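Local coordinates for virulence protein STM3117 (Salmonella enterica subsp. enterica serovar Typhimurium, PDB 3HUH) that promotes replication of the bacterium inside host macrophages and may take part in the biosynthesis and modification of cell-wall peptidoglycan, at residues I38-E43 against I128-P133. Residues are numbered along the deposited sequence; the frame is centred on the assembly and turned at random.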
loop_
_atom_site.group_PDB
_atom_site.type_symbol
_atom_site.label_atom_id
_atom_site.label_comp_id
_atom_site.label_asym_id
_atom_site.label_seq_id
_atom_site.Cartn_x
_atom_site.Cartn_y
_atom_site.Cartn_z
ATOM N N ILE A 38 5.231 9.358 -12.578
ATOM C CA ILE A 38 5.859 8.291 -13.342
ATOM C C ILE A 38 7.362 8.521 -13.460
ATOM O O ILE A 38 8.158 7.606 -13.235
ATOM C CB ILE A 38 5.214 8.170 -14.750
ATOM C CG1 ILE A 38 3.817 7.538 -14.616
ATOM C CG2 ILE A 38 6.109 7.335 -15.680
ATOM C CD1 ILE A 38 3.048 7.385 -15.932
ATOM N N ARG A 39 7.758 9.742 -13.802
ATOM C CA ARG A 39 9.180 10.038 -13.933
ATOM C C ARG A 39 9.951 9.736 -12.651
ATOM O O ARG A 39 11.046 9.177 -12.693
ATOM C CB ARG A 39 9.392 11.496 -14.346
ATOM C CG ARG A 39 9.257 11.737 -15.841
ATOM C CD ARG A 39 9.773 13.122 -16.227
ATOM N NE ARG A 39 10.055 13.226 -17.659
ATOM C CZ ARG A 39 9.139 13.136 -18.620
ATOM N NH1 ARG A 39 7.862 12.939 -18.314
ATOM N NH2 ARG A 39 9.504 13.246 -19.891
ATOM N N PHE A 40 9.374 10.089 -11.508
ATOM C CA PHE A 40 10.025 9.836 -10.227
ATOM C C PHE A 40 10.189 8.338 -9.950
ATOM O O PHE A 40 11.301 7.867 -9.678
ATOM C CB PHE A 40 9.221 10.466 -9.085
ATOM C CG PHE A 40 9.773 10.159 -7.716
ATOM C CD1 PHE A 40 10.874 10.856 -7.223
ATOM C CD2 PHE A 40 9.201 9.162 -6.926
ATOM C CE1 PHE A 40 11.395 10.567 -5.957
ATOM C CE2 PHE A 40 9.713 8.862 -5.657
ATOM C CZ PHE A 40 10.814 9.568 -5.170
ATOM N N TYR A 41 9.095 7.583 -10.030
ATOM C CA TYR A 41 9.181 6.156 -9.744
ATOM C C TYR A 41 10.034 5.372 -10.733
ATOM O O TYR A 41 10.693 4.400 -10.354
ATOM C CB TYR A 41 7.775 5.547 -9.604
ATOM C CG TYR A 41 7.131 5.914 -8.281
ATOM C CD1 TYR A 41 6.359 7.067 -8.152
ATOM C CD2 TYR A 41 7.361 5.148 -7.133
ATOM C CE1 TYR A 41 5.831 7.455 -6.917
ATOM C CE2 TYR A 41 6.844 5.530 -5.891
ATOM C CZ TYR A 41 6.084 6.682 -5.788
ATOM O OH TYR A 41 5.601 7.067 -4.555
ATOM N N GLU A 42 10.045 5.785 -11.994
ATOM C CA GLU A 42 10.880 5.088 -12.962
ATOM C C GLU A 42 12.358 5.434 -12.762
ATOM O O GLU A 42 13.192 4.543 -12.625
ATOM C CB GLU A 42 10.470 5.427 -14.397
ATOM C CG GLU A 42 9.137 4.833 -14.826
ATOM C CD GLU A 42 8.973 4.787 -16.341
ATOM O OE1 GLU A 42 9.318 5.782 -17.016
ATOM O OE2 GLU A 42 8.492 3.756 -16.858
ATOM N N GLU A 43 12.677 6.725 -12.716
ATOM C CA GLU A 43 14.070 7.154 -12.583
ATOM C C GLU A 43 14.722 6.875 -11.237
ATOM O O GLU A 43 15.895 6.497 -11.181
ATOM C CB GLU A 43 14.199 8.647 -12.917
ATOM C CG GLU A 43 13.591 9.024 -14.256
ATOM C CD GLU A 43 13.961 10.423 -14.712
ATOM O OE1 GLU A 43 13.980 11.348 -13.871
ATOM O OE2 GLU A 43 14.221 10.598 -15.921
ATOM N N ILE A 128 15.862 4.006 4.660
ATOM C CA ILE A 128 16.207 5.340 4.202
ATOM C C ILE A 128 14.855 5.902 3.761
ATOM O O ILE A 128 14.060 5.193 3.141
ATOM C CB ILE A 128 17.206 5.294 3.021
ATOM C CG1 ILE A 128 17.699 6.708 2.704
ATOM C CG2 ILE A 128 16.565 4.649 1.811
ATOM C CD1 ILE A 128 18.511 7.328 3.829
ATOM N N TYR A 129 14.575 7.156 4.106
ATOM C CA TYR A 129 13.300 7.775 3.755
ATOM C C TYR A 129 13.441 8.944 2.799
ATOM O O TYR A 129 14.318 9.792 2.966
ATOM C CB TYR A 129 12.594 8.312 5.001
ATOM C CG TYR A 129 12.213 7.295 6.048
ATOM C CD1 TYR A 129 10.901 6.828 6.145
ATOM C CD2 TYR A 129 13.143 6.849 6.985
ATOM C CE1 TYR A 129 10.523 5.950 7.158
ATOM C CE2 TYR A 129 12.777 5.972 8.001
ATOM C CZ TYR A 129 11.464 5.529 8.084
ATOM O OH TYR A 129 11.085 4.694 9.108
ATOM N N ILE A 130 12.567 8.982 1.799
ATOM C CA ILE A 130 12.530 10.083 0.839
ATOM C C ILE A 130 11.058 10.378 0.585
ATOM O O ILE A 130 10.177 9.704 1.127
ATOM C CB ILE A 130 13.222 9.734 -0.509
ATOM C CG1 ILE A 130 12.567 8.502 -1.144
ATOM C CG2 ILE A 130 14.711 9.504 -0.284
ATOM C CD1 ILE A 130 13.127 8.135 -2.497
ATOM N N ARG A 131 10.781 11.395 -0.218
ATOM C CA ARG A 131 9.403 11.733 -0.532
ATOM C C ARG A 131 9.211 11.784 -2.029
ATOM O O ARG A 131 10.122 12.168 -2.767
ATOM C CB ARG A 131 9.018 13.087 0.063
ATOM C CG ARG A 131 8.843 13.057 1.565
ATOM C CD ARG A 131 8.263 14.350 2.097
ATOM N NE ARG A 131 8.295 14.355 3.557
ATOM C CZ ARG A 131 7.505 13.620 4.331
ATOM N NH1 ARG A 131 6.595 12.817 3.791
ATOM N NH2 ARG A 131 7.643 13.670 5.650
ATOM N N ASP A 132 8.028 11.390 -2.488
ATOM C CA ASP A 132 7.764 11.444 -3.914
ATOM C C ASP A 132 7.246 12.843 -4.249
ATOM O O ASP A 132 7.123 13.689 -3.362
ATOM C CB ASP A 132 6.806 10.312 -4.346
ATOM C CG ASP A 132 5.352 10.553 -3.971
ATOM O OD1 ASP A 132 5.021 11.549 -3.295
ATOM O OD2 ASP A 132 4.522 9.709 -4.375
ATOM N N PRO A 133 6.951 13.115 -5.527
ATOM C CA PRO A 133 6.463 14.442 -5.926
ATOM C C PRO A 133 5.265 15.019 -5.182
ATOM O O PRO A 133 5.122 16.246 -5.084
ATOM C CB PRO A 133 6.185 14.264 -7.412
ATOM C CG PRO A 133 7.252 13.315 -7.823
ATOM C CD PRO A 133 7.193 12.279 -6.716
#
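F40 and D132 meet where the last turns of helix 34-43 face the turn leaving strand 123-131. The F40 side chain extends with CG anti to the backbone N (chi1 176°), which carries its ring against D132 and P133. One ring face takes two CH-pi contacts: D132 CA lies 3.9 Å from the F40 ring centroid, 21° off the normal, while P133 CD approaches nearer the root of the ring, 3.5 Å from F40 CG. At the far end I130 CD1 reaches the ring edge, 3.8 Å from F40 CZ. Next to F40, Y41 presents its ring edge to the aspartate, nearly perpendicular to the carboxylate, and Y41 OH donates to D132 OD2 at 2.9 Å, on the anti side and 29° out of the carboxylate plane. The other oxygen, OD1, accepts from the backbone N of D134 and N136, so both oxygens of this buried carboxylate are engaged. Y41 also packs on L59 of strand 56-61 and I138 of strand 137-142, so this helix face touches both four-stranded sheets of the VOC (glyoxalase) superfamily chain. Three donors converging on D132 would be expected to favour its ionised form and fix its rotation.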